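Local coordinates for ABC transporter periplasmic peptide-binding protein (Pseudoalteromonas, PDB 4QFL) that binds dipeptides such as Ala-Phe in the periplasm and probably delivers them to an ABC transporter for uptake, at residues 265-270 with 382-387; 284-289 with 505-510; 469-474 with 488-493. All coordinates share one frame; numbering follows the deposited sequence.

Contact 1 of 3, residues 265-270 with 382-387. With PHE (phenylalanine), chain D.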
loop_
_atom_site.group_PDB
_atom_site.type_symbol
_atom_site.label_atom_id
_atom_site.label_comp_id
_atom_site.label_asym_id
_atom_site.label_seq_id
_atom_site.Cartn_x
_atom_site.Cartn_y
_atom_site.Cartn_z
ATOM N N THR A 265 10.453 15.751 2.712
ATOM C CA THR A 265 9.053 15.898 3.075
ATOM C C THR A 265 8.158 14.962 2.287
ATOM O O THR A 265 8.043 15.058 1.076
ATOM C CB THR A 265 8.564 17.340 2.874
ATOM O OG1 THR A 265 8.959 18.123 4.001
ATOM C CG2 THR A 265 7.061 17.375 2.776
ATOM N N ALA A 266 7.530 14.046 3.006
ATOM C CA ALA A 266 6.593 13.110 2.417
ATOM C C ALA A 266 5.342 13.838 1.975
ATOM O O ALA A 266 4.867 14.750 2.653
ATOM C CB ALA A 266 6.234 12.025 3.430
ATOM N N HIS A 267 4.823 13.425 0.827
ATOM C CA HIS A 267 3.550 13.917 0.318
ATOM C C HIS A 267 3.365 15.413 0.547
ATOM O O HIS A 267 2.539 15.810 1.368
ATOM C CB HIS A 267 2.393 13.149 0.968
ATOM C CG HIS A 267 2.496 11.662 0.820
ATOM N ND1 HIS A 267 2.035 10.996 -0.291
ATOM C CD2 HIS A 267 3.009 10.716 1.643
ATOM C CE1 HIS A 267 2.258 9.700 -0.150
ATOM N NE2 HIS A 267 2.839 9.503 1.020
ATOM N N PRO A 268 4.136 16.249 -0.176
ATOM C CA PRO A 268 3.997 17.705 -0.055
ATOM C C PRO A 268 2.597 18.181 -0.438
ATOM O O PRO A 268 2.007 17.692 -1.398
ATOM C CB PRO A 268 5.040 18.242 -1.036
ATOM C CG PRO A 268 5.313 17.125 -1.965
ATOM C CD PRO A 268 5.180 15.887 -1.146
ATOM N N SER A 269 2.066 19.131 0.322
ATOM C CA SER A 269 0.731 19.660 0.061
ATOM C C SER A 269 0.657 20.431 -1.262
ATOM O O SER A 269 1.425 21.363 -1.499
ATOM C CB SER A 269 0.277 20.556 1.214
ATOM O OG SER A 269 0.217 19.835 2.432
ATOM N N SER A 270 -0.289 20.040 -2.107
ATOM C CA SER A 270 -0.467 20.658 -3.424
ATOM C C SER A 270 -0.429 22.159 -3.360
ATOM O O SER A 270 0.196 22.800 -4.198
ATOM C CB SER A 270 -1.818 20.276 -4.006
ATOM O OG SER A 270 -2.064 18.907 -3.818
ATOM N N SER A 382 -2.391 13.648 2.982
ATOM C CA SER A 382 -2.201 13.553 1.534
ATOM C C SER A 382 -1.666 12.174 1.118
ATOM O O SER A 382 -0.757 11.643 1.760
ATOM C CB SER A 382 -1.220 14.640 1.079
ATOM O OG SER A 382 -0.941 14.520 -0.303
ATOM N N ARG A 383 -2.243 11.593 0.064
ATOM C CA ARG A 383 -1.749 10.334 -0.503
ATOM C C ARG A 383 -1.510 10.565 -1.982
ATOM O O ARG A 383 -2.036 11.520 -2.560
ATOM C CB ARG A 383 -2.769 9.195 -0.351
ATOM C CG ARG A 383 -3.553 9.176 0.949
ATOM C CD ARG A 383 -2.649 9.014 2.150
ATOM N NE ARG A 383 -1.804 7.830 2.070
ATOM C CZ ARG A 383 -0.511 7.804 2.401
ATOM N NH1 ARG A 383 0.110 8.906 2.814
ATOM N NH2 ARG A 383 0.174 6.674 2.303
ATOM N N ILE A 384 -0.732 9.692 -2.603
ATOM C CA ILE A 384 -0.471 9.821 -4.025
ATOM C C ILE A 384 -1.773 9.908 -4.805
ATOM O O ILE A 384 -1.910 10.730 -5.708
ATOM C CB ILE A 384 0.316 8.626 -4.549
ATOM C CG1 ILE A 384 1.656 8.527 -3.827
ATOM C CG2 ILE A 384 0.531 8.750 -6.055
ATOM C CD1 ILE A 384 2.387 7.245 -4.123
ATOM N N TYR A 385 -2.724 9.052 -4.464
ATOM C CA TYR A 385 -3.960 8.969 -5.227
ATOM C C TYR A 385 -4.984 10.041 -4.859
ATOM O O TYR A 385 -6.003 10.177 -5.519
ATOM C CB TYR A 385 -4.567 7.577 -5.094
ATOM C CG TYR A 385 -4.639 7.076 -3.674
ATOM C CD1 TYR A 385 -5.720 7.391 -2.864
ATOM C CD2 TYR A 385 -3.629 6.293 -3.142
ATOM C CE1 TYR A 385 -5.796 6.934 -1.566
ATOM C CE2 TYR A 385 -3.695 5.836 -1.841
ATOM C CZ TYR A 385 -4.783 6.155 -1.059
ATOM O OH TYR A 385 -4.862 5.703 0.234
ATOM N N ASN A 386 -4.709 10.802 -3.809
ATOM C CA ASN A 386 -5.623 11.853 -3.377
ATOM C C ASN A 386 -4.959 12.862 -2.445
ATOM O O ASN A 386 -4.848 12.630 -1.248
ATOM C CB ASN A 386 -6.873 11.262 -2.721
ATOM C CG ASN A 386 -7.948 12.303 -2.488
ATOM O OD1 ASN A 386 -7.670 13.497 -2.450
ATOM N ND2 ASN A 386 -9.181 11.852 -2.334
ATOM N N PRO A 387 -4.499 14.033 -3.072
ATOM C CA PRO A 387 -3.758 14.928 -2.161
ATOM C C PRO A 387 -4.584 15.768 -1.172
ATOM O O PRO A 387 -4.006 16.420 -0.314
ATOM C CB PRO A 387 -2.974 15.839 -3.107
ATOM C CG PRO A 387 -3.872 16.028 -4.259
ATOM C CD PRO A 387 -4.452 14.672 -4.486
HETATM N N PHE D . -2.211 1.583 1.265
HETATM C CA PHE D . -3.022 2.778 1.462
HETATM C C PHE D . -2.131 3.996 1.549
HETATM O O PHE D . -2.501 5.076 1.100
HETATM C CB PHE D . -3.818 2.671 2.758
HETATM C CG PHE D . -4.934 1.686 2.703
HETATM C CD1 PHE D . -5.826 1.686 1.643
HETATM C CD2 PHE D . -5.100 0.766 3.713
HETATM C CE1 PHE D . -6.860 0.793 1.594
HETATM C CE2 PHE D . -6.133 -0.132 3.673
HETATM C CZ PHE D . -7.016 -0.125 2.611
HETATM O OXT PHE D . -1.022 3.922 2.080
HETATM O O HOH W 1 2.930 6.726 2.193
HETATM O O HOH W 2 0.953 12.956 -1.894
HETATM O O HOH W 3 -0.247 16.829 -2.008
HETATM O O HOH W 4 -2.389 18.694 0.064
#
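The imidazole of His-267 lies against the loop that carries Arg-383, and two polar atoms sit over one of its faces. Ser-382 O and Arg-383 NH1 are each displaced toward the rim, and the carbonyl oxygen of Ser-382 comes within 3.4 Å of His-267 CG. Ring and guanidinium planes stand 50° apart. Further touches come from Ile-384 CG1, which approaches His-267 CE1, and from Ser-270 OG, which rests on CB and CG of Pro-387.

Waters link the two segments at several points. One joins His-267 NE2 to Arg-383 NH2; a second lies in the imidazole plane, 2.8 Å from His-267 ND1, and also binds Ser-382 OG. A third takes that hydroxyl on to Pro-268 O.

Behind this shell further bonds position the arginine. Its chain bends at chi2 and chi3, and Arg-383 NH1 donates to Ser-382 O at 3.1 Å while forming a salt bridge with Glu-36. NE and NH2 face the ligand carboxylate: Arg-383 NE bonds to PHE O at 3.0 Å, nearly straight at 163°, and Arg-383 NH2 reaches PHE OXT at 3.0 Å. Tyr-385 OH adds a 2.6 Å bond to PHE O, and a type I turn from Arg-383 to Asn-386 holds both residues. This is the carboxylate-binding end of the dipeptide pocket, an arginine clamping the peptide C-terminus.

Contact 2 of 3, residues 284-289 with 505-510. With GOL (glycerol), chain E.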
loop_
_atom_site.group_PDB
_atom_site.type_symbol
_atom_site.label_atom_id
_atom_site.label_comp_id
_atom_site.label_asym_id
_atom_site.label_seq_id
_atom_site.Cartn_x
_atom_site.Cartn_y
_atom_site.Cartn_z
ATOM N N VAL A 284 11.793 19.185 -5.975
ATOM C CA VAL A 284 10.538 18.467 -5.869
ATOM C C VAL A 284 10.440 17.501 -7.046
ATOM O O VAL A 284 10.388 17.920 -8.210
ATOM C CB VAL A 284 9.344 19.426 -5.815
ATOM C CG1 VAL A 284 8.064 18.658 -5.501
ATOM C CG2 VAL A 284 9.600 20.509 -4.780
ATOM N N GLU A 285 10.462 16.207 -6.745
ATOM C CA GLU A 285 10.366 15.207 -7.793
ATOM C C GLU A 285 8.905 14.950 -8.087
ATOM O O GLU A 285 8.062 15.073 -7.212
ATOM C CB GLU A 285 11.030 13.908 -7.368
ATOM C CG GLU A 285 12.516 13.997 -7.152
ATOM C CD GLU A 285 13.065 12.718 -6.542
ATOM O OE1 GLU A 285 13.178 11.711 -7.282
ATOM O OE2 GLU A 285 13.360 12.708 -5.319
ATOM N N ARG A 286 8.623 14.572 -9.327
ATOM C CA ARG A 286 7.269 14.410 -9.815
ATOM C C ARG A 286 7.284 13.217 -10.751
ATOM O O ARG A 286 7.791 13.310 -11.854
ATOM C CB ARG A 286 6.869 15.681 -10.576
ATOM C CG ARG A 286 5.569 15.603 -11.338
ATOM C CD ARG A 286 5.381 16.825 -12.235
ATOM N NE ARG A 286 4.114 16.746 -12.949
ATOM C CZ ARG A 286 3.073 17.541 -12.730
ATOM N NH1 ARG A 286 3.146 18.520 -11.833
ATOM N NH2 ARG A 286 1.959 17.366 -13.420
ATOM N N GLU A 287 6.759 12.080 -10.312
ATOM C CA GLU A 287 6.862 10.878 -11.127
ATOM C C GLU A 287 5.512 10.223 -11.379
ATOM O O GLU A 287 4.596 10.330 -10.557
ATOM C CB GLU A 287 7.786 9.872 -10.456
ATOM C CG GLU A 287 9.068 10.471 -9.941
ATOM C CD GLU A 287 9.988 9.432 -9.298
ATOM O OE1 GLU A 287 11.113 9.815 -8.902
ATOM O OE2 GLU A 287 9.597 8.240 -9.191
ATOM N N THR A 288 5.396 9.546 -12.521
ATOM C CA THR A 288 4.210 8.760 -12.806
ATOM C C THR A 288 4.177 7.549 -11.878
ATOM O O THR A 288 5.227 7.050 -11.456
ATOM C CB THR A 288 4.178 8.282 -14.261
ATOM O OG1 THR A 288 2.984 7.527 -14.469
ATOM C CG2 THR A 288 5.362 7.392 -14.557
ATOM N N ASN A 289 2.979 7.071 -11.560
ATOM C CA ASN A 289 2.844 6.029 -10.548
ATOM C C ASN A 289 1.520 5.287 -10.683
ATOM O O ASN A 289 0.495 5.876 -11.017
ATOM C CB ASN A 289 3.015 6.649 -9.153
ATOM C CG ASN A 289 2.756 5.664 -8.034
ATOM O OD1 ASN A 289 1.605 5.436 -7.657
ATOM N ND2 ASN A 289 3.822 5.100 -7.472
ATOM N N HIS A 505 -6.077 9.383 -10.979
ATOM C CA HIS A 505 -4.778 8.834 -10.651
ATOM C C HIS A 505 -3.827 9.999 -10.423
ATOM O O HIS A 505 -3.719 10.881 -11.277
ATOM C CB HIS A 505 -4.284 7.949 -11.792
ATOM C CG HIS A 505 -5.305 6.961 -12.271
ATOM N ND1 HIS A 505 -6.060 7.159 -13.404
ATOM C CD2 HIS A 505 -5.695 5.770 -11.762
ATOM C CE1 HIS A 505 -6.868 6.128 -13.579
ATOM N NE2 HIS A 505 -6.667 5.274 -12.595
ATOM N N GLY A 506 -3.150 10.013 -9.270
ATOM C CA GLY A 506 -2.255 11.108 -8.928
ATOM C C GLY A 506 -0.820 10.939 -9.416
ATOM O O GLY A 506 -0.410 9.852 -9.843
ATOM N N MET A 507 -0.066 12.041 -9.376
ATOM C CA MET A 507 1.386 12.015 -9.577
ATOM C C MET A 507 2.048 11.801 -8.222
ATOM O O MET A 507 1.520 12.222 -7.189
ATOM C CB MET A 507 1.883 13.331 -10.193
ATOM C CG MET A 507 1.441 13.560 -11.629
ATOM S SD MET A 507 2.189 12.352 -12.724
ATOM C CE MET A 507 3.903 12.675 -12.396
ATOM N N ARG A 508 3.191 11.127 -8.221
ATOM C CA ARG A 508 3.937 10.914 -6.992
ATOM C C ARG A 508 4.940 12.053 -6.766
ATOM O O ARG A 508 5.888 12.197 -7.526
ATOM C CB ARG A 508 4.651 9.567 -7.055
ATOM C CG ARG A 508 5.243 9.122 -5.744
ATOM C CD ARG A 508 5.827 7.727 -5.833
ATOM N NE ARG A 508 6.047 7.187 -4.499
ATOM C CZ ARG A 508 6.271 5.907 -4.245
ATOM N NH1 ARG A 508 6.327 5.041 -5.245
ATOM N NH2 ARG A 508 6.438 5.496 -2.999
ATOM N N PHE A 509 4.721 12.864 -5.733
ATOM C CA PHE A 509 5.615 13.986 -5.427
ATOM C C PHE A 509 6.445 13.752 -4.161
ATOM O O PHE A 509 5.993 13.112 -3.222
ATOM C CB PHE A 509 4.828 15.279 -5.190
ATOM C CG PHE A 509 4.161 15.843 -6.409
ATOM C CD1 PHE A 509 4.863 16.660 -7.283
ATOM C CD2 PHE A 509 2.813 15.603 -6.647
ATOM C CE1 PHE A 509 4.244 17.198 -8.391
ATOM C CE2 PHE A 509 2.183 16.135 -7.757
ATOM C CZ PHE A 509 2.902 16.935 -8.633
ATOM N N GLN A 510 7.650 14.306 -4.134
ATOM C CA GLN A 510 8.417 14.400 -2.902
ATOM C C GLN A 510 9.327 15.619 -2.896
ATOM O O GLN A 510 10.008 15.899 -3.882
ATOM C CB GLN A 510 9.259 13.158 -2.671
ATOM C CG GLN A 510 10.084 13.233 -1.400
ATOM C CD GLN A 510 10.799 11.942 -1.135
ATOM O OE1 GLN A 510 11.882 11.704 -1.661
ATOM N NE2 GLN A 510 10.183 11.078 -0.335
HETATM C C1 GOL E . -0.658 7.604 -13.640
HETATM O O1 GOL E . -1.393 6.774 -12.777
HETATM C C2 GOL E . -0.403 8.961 -12.992
HETATM O O2 GOL E . 0.719 8.869 -12.142
HETATM C C3 GOL E . -0.139 9.992 -14.090
HETATM O O3 GOL E . 0.820 9.473 -15.000
HETATM O O HOH W 5 12.581 15.339 -3.763
#
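Glu-285 pairs with Gln-510 and Glu-287 with Arg-508 through four backbone hydrogen bonds, the shortest being Arg-508 N to Glu-287 O at 2.8 Å. Between these two hydrogen-bonded pairs lies the non-hydrogen-bonded pair Arg-286 and Phe-509, where Phe-509 CA also makes a CA-H...O contact of 3.2 Å with Glu-285 O.

Side-chain packing gathers on the face of Arg-286 and Phe-509. The two side chains lie side by side, pointing the same way, with guanidinium and ring planes 87° apart. Arg-286 NH1 meets the ring edge in its plane, 3.6 Å from Phe-509 CZ, while Arg-286 NH2 bonds to Asn-330 OD1. Arg-286 CG lies by CE1 of the ring, and Val-284 CG1 touches Phe-509 CD1 at 4.2 Å. An alanine in place of Phe-509 would probably open a gap beside the aliphatic part of Arg-286 and beside Val-284, and leave Arg-286 NH1 without the ring edge it meets.

On the face of Glu-285, Glu-287, Arg-508 and Gln-510 the groups are polar. Glu-287 OE2 and Arg-508 NH1 both bind the backbone of Gly-522, and Arg-508 NH2 binds Gly-525 O. Past the paired residues, a glycerol, probably from the crystallisation liquor, bridges Asn-289 N and Gly-506 O through its O2. The strands 282-287 and 500-513 form an antiparallel ladder within the sheet framework of a periplasmic solute-binding protein.

Contact 3 of 3, residues 469-474 with 488-493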
loop_
_atom_site.group_PDB
_atom_site.type_symbol
_atom_site.label_atom_id
_atom_site.label_comp_id
_atom_site.label_asym_id
_atom_site.label_seq_id
_atom_site.Cartn_x
_atom_site.Cartn_y
_atom_site.Cartn_z
ATOM N N LEU A 469 -14.127 -14.909 -9.076
ATOM C CA LEU A 469 -13.873 -15.986 -10.014
ATOM C C LEU A 469 -13.064 -15.457 -11.194
ATOM O O LEU A 469 -12.166 -16.133 -11.689
ATOM C CB LEU A 469 -15.181 -16.619 -10.485
ATOM C CG LEU A 469 -15.009 -17.897 -11.292
ATOM C CD1 LEU A 469 -14.117 -18.871 -10.539
ATOM C CD2 LEU A 469 -16.356 -18.495 -11.554
ATOM N N LEU A 470 -13.377 -14.247 -11.642
ATOM C CA LEU A 470 -12.574 -13.623 -12.687
ATOM C C LEU A 470 -11.125 -13.493 -12.238
ATOM O O LEU A 470 -10.200 -13.709 -13.019
ATOM C CB LEU A 470 -13.126 -12.239 -13.041
ATOM C CG LEU A 470 -14.455 -12.182 -13.793
ATOM C CD1 LEU A 470 -14.959 -10.748 -13.920
ATOM C CD2 LEU A 470 -14.292 -12.835 -15.155
ATOM N N LEU A 471 -10.930 -13.130 -10.977
ATOM C CA LEU A 471 -9.585 -12.928 -10.459
ATOM C C LEU A 471 -8.818 -14.253 -10.426
ATOM O O LEU A 471 -7.643 -14.325 -10.779
ATOM C CB LEU A 471 -9.634 -12.283 -9.067
ATOM C CG LEU A 471 -10.406 -10.964 -8.913
ATOM C CD1 LEU A 471 -10.166 -10.359 -7.543
ATOM C CD2 LEU A 471 -10.020 -9.972 -9.981
ATOM N N THR A 472 -9.504 -15.308 -10.014
ATOM C CA THR A 472 -8.894 -16.621 -9.925
ATOM C C THR A 472 -8.452 -17.143 -11.287
ATOM O O THR A 472 -7.354 -17.680 -11.434
ATOM C CB THR A 472 -9.878 -17.604 -9.311
ATOM O OG1 THR A 472 -10.201 -17.146 -7.996
ATOM C CG2 THR A 472 -9.267 -18.997 -9.236
ATOM N N LYS A 473 -9.317 -16.989 -12.285
ATOM C CA LYS A 473 -8.997 -17.455 -13.625
ATOM C C LYS A 473 -7.790 -16.706 -14.194
ATOM O O LYS A 473 -6.927 -17.303 -14.839
ATOM C CB LYS A 473 -10.221 -17.342 -14.533
ATOM C CG LYS A 473 -11.403 -18.148 -14.010
ATOM C CD LYS A 473 -12.591 -18.120 -14.951
ATOM C CE LYS A 473 -13.700 -19.033 -14.446
ATOM N NZ LYS A 473 -14.773 -19.205 -15.458
ATOM N N ALA A 474 -7.722 -15.406 -13.919
ATOM C CA ALA A 474 -6.592 -14.575 -14.338
ATOM C C ALA A 474 -5.303 -15.020 -13.667
ATOM O O ALA A 474 -4.213 -14.780 -14.175
ATOM C CB ALA A 474 -6.868 -13.108 -14.029
ATOM N N ASP A 488 -10.053 -7.468 -18.167
ATOM C CA ASP A 488 -11.031 -6.655 -18.879
ATOM C C ASP A 488 -12.420 -6.831 -18.275
ATOM O O ASP A 488 -13.130 -5.857 -18.015
ATOM C CB ASP A 488 -11.077 -7.020 -20.366
ATOM C CG ASP A 488 -9.880 -6.508 -21.131
ATOM O OD1 ASP A 488 -9.189 -5.623 -20.607
ATOM O OD2 ASP A 488 -9.633 -6.980 -22.260
ATOM N N ALA A 489 -12.813 -8.082 -18.069
ATOM C CA ALA A 489 -14.148 -8.354 -17.572
ATOM C C ALA A 489 -14.273 -7.786 -16.162
ATOM O O ALA A 489 -15.344 -7.324 -15.756
ATOM C CB ALA A 489 -14.430 -9.860 -17.596
ATOM N N ALA A 490 -13.167 -7.814 -15.421
ATOM C CA ALA A 490 -13.163 -7.341 -14.045
ATOM C C ALA A 490 -13.373 -5.834 -13.979
ATOM O O ALA A 490 -14.123 -5.331 -13.136
ATOM C CB ALA A 490 -11.868 -7.724 -13.355
ATOM N N GLN A 491 -12.694 -5.107 -14.858
ATOM C CA GLN A 491 -12.817 -3.658 -14.870
ATOM C C GLN A 491 -14.245 -3.266 -15.208
ATOM O O GLN A 491 -14.797 -2.328 -14.631
ATOM C CB GLN A 491 -11.842 -3.033 -15.866
ATOM C CG GLN A 491 -10.409 -3.124 -15.431
ATOM C CD GLN A 491 -9.438 -2.788 -16.537
ATOM O OE1 GLN A 491 -9.085 -1.631 -16.728
ATOM N NE2 GLN A 491 -8.995 -3.796 -17.265
ATOM N N SER A 492 -14.842 -3.991 -16.147
ATOM C CA SER A 492 -16.213 -3.714 -16.566
ATOM C C SER A 492 -17.232 -3.911 -15.438
ATOM O O SER A 492 -18.160 -3.105 -15.266
ATOM C CB SER A 492 -16.579 -4.580 -17.765
ATOM O OG SER A 492 -15.834 -4.178 -18.894
ATOM N N MET A 493 -17.047 -4.985 -14.678
ATOM C CA MET A 493 -17.960 -5.332 -13.602
ATOM C C MET A 493 -17.938 -4.261 -12.526
ATOM O O MET A 493 -18.976 -3.869 -12.001
ATOM C CB MET A 493 -17.599 -6.698 -13.019
ATOM C CG MET A 493 -18.697 -7.295 -12.159
ATOM S SD MET A 493 -18.358 -8.957 -11.552
ATOM C CE MET A 493 -18.265 -9.865 -13.081
#
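Leu-470 turns CG anti to its carbonyl carbon (chi1 -71°), and an extended chi2 then carries CD1 outward to the facing helix. Met-493 starts the other way, with CG anti to the backbone N, and its chain runs extended as far as SD before a bend at chi3 (-63°) sets the methyl CE. The two side chains meet at their methyl groups, Leu-470 CD1 and Met-493 CE being 3.5 Å apart.

The same leucine methyl has further neighbours on the helix it approaches. Leu-470 CD1 lies 3.8 Å from Ala-490 N and equally far from Ala-489 C. It therefore packs against the backbone between the two alanines as well as against side chains. Ala-489 CB touches both branches of the leucine, at 3.8 Å from Leu-470 CD1 and 3.9 Å from Leu-470 CD2. Ala-490 CB is a more distant neighbour, 4.4 Å from Leu-470 CD1, and Leu-471 CD2 also comes within 4.5 Å of Ala-490 CB.

The side-chain contacts across the helices are all apolar, and the small alanines let the leucine reach the main chain even though the short helix axes remain 9.7 Å apart at their closest. Tyr-486 also packs on Leu-470, whereas Phe-467 touches both Ala-490 and Met-493, so aromatic rings extend the apolar patch from each helix. Leu-471 also touches Phe-444 in a nearby loop. With the helix directions 161° apart, consecutive helices 465-475 and 480-497 are joined by a short connection and pack as an antiparallel helical hairpin.

Contacts 1 and 2 are neighbours, their centres about 9 Å apart, and their segments alternate along the chain. They share a sheet in which strand 264-266 lies next to strand 500-513, and Ile-384 CD1 packs 3.7 Å from Arg-508 NE, tying the ligand-binding loop to the ladder. Contact 1 holds Arg-383 and Tyr-385 of the pocket; contact 2 adjoins it, with the side chain of Asn-289 about 8 Å from the bound alanine and that of Arg-508 about 9 Å from the bound phenylalanine. Contact 3 lies apart, its centre about 31 Å from that of contact 1, though its nearest atoms come to about 8 Å from contact 2. It is nested within the loop closed by contact 2, and helix 480-497 leads into strand 500-513.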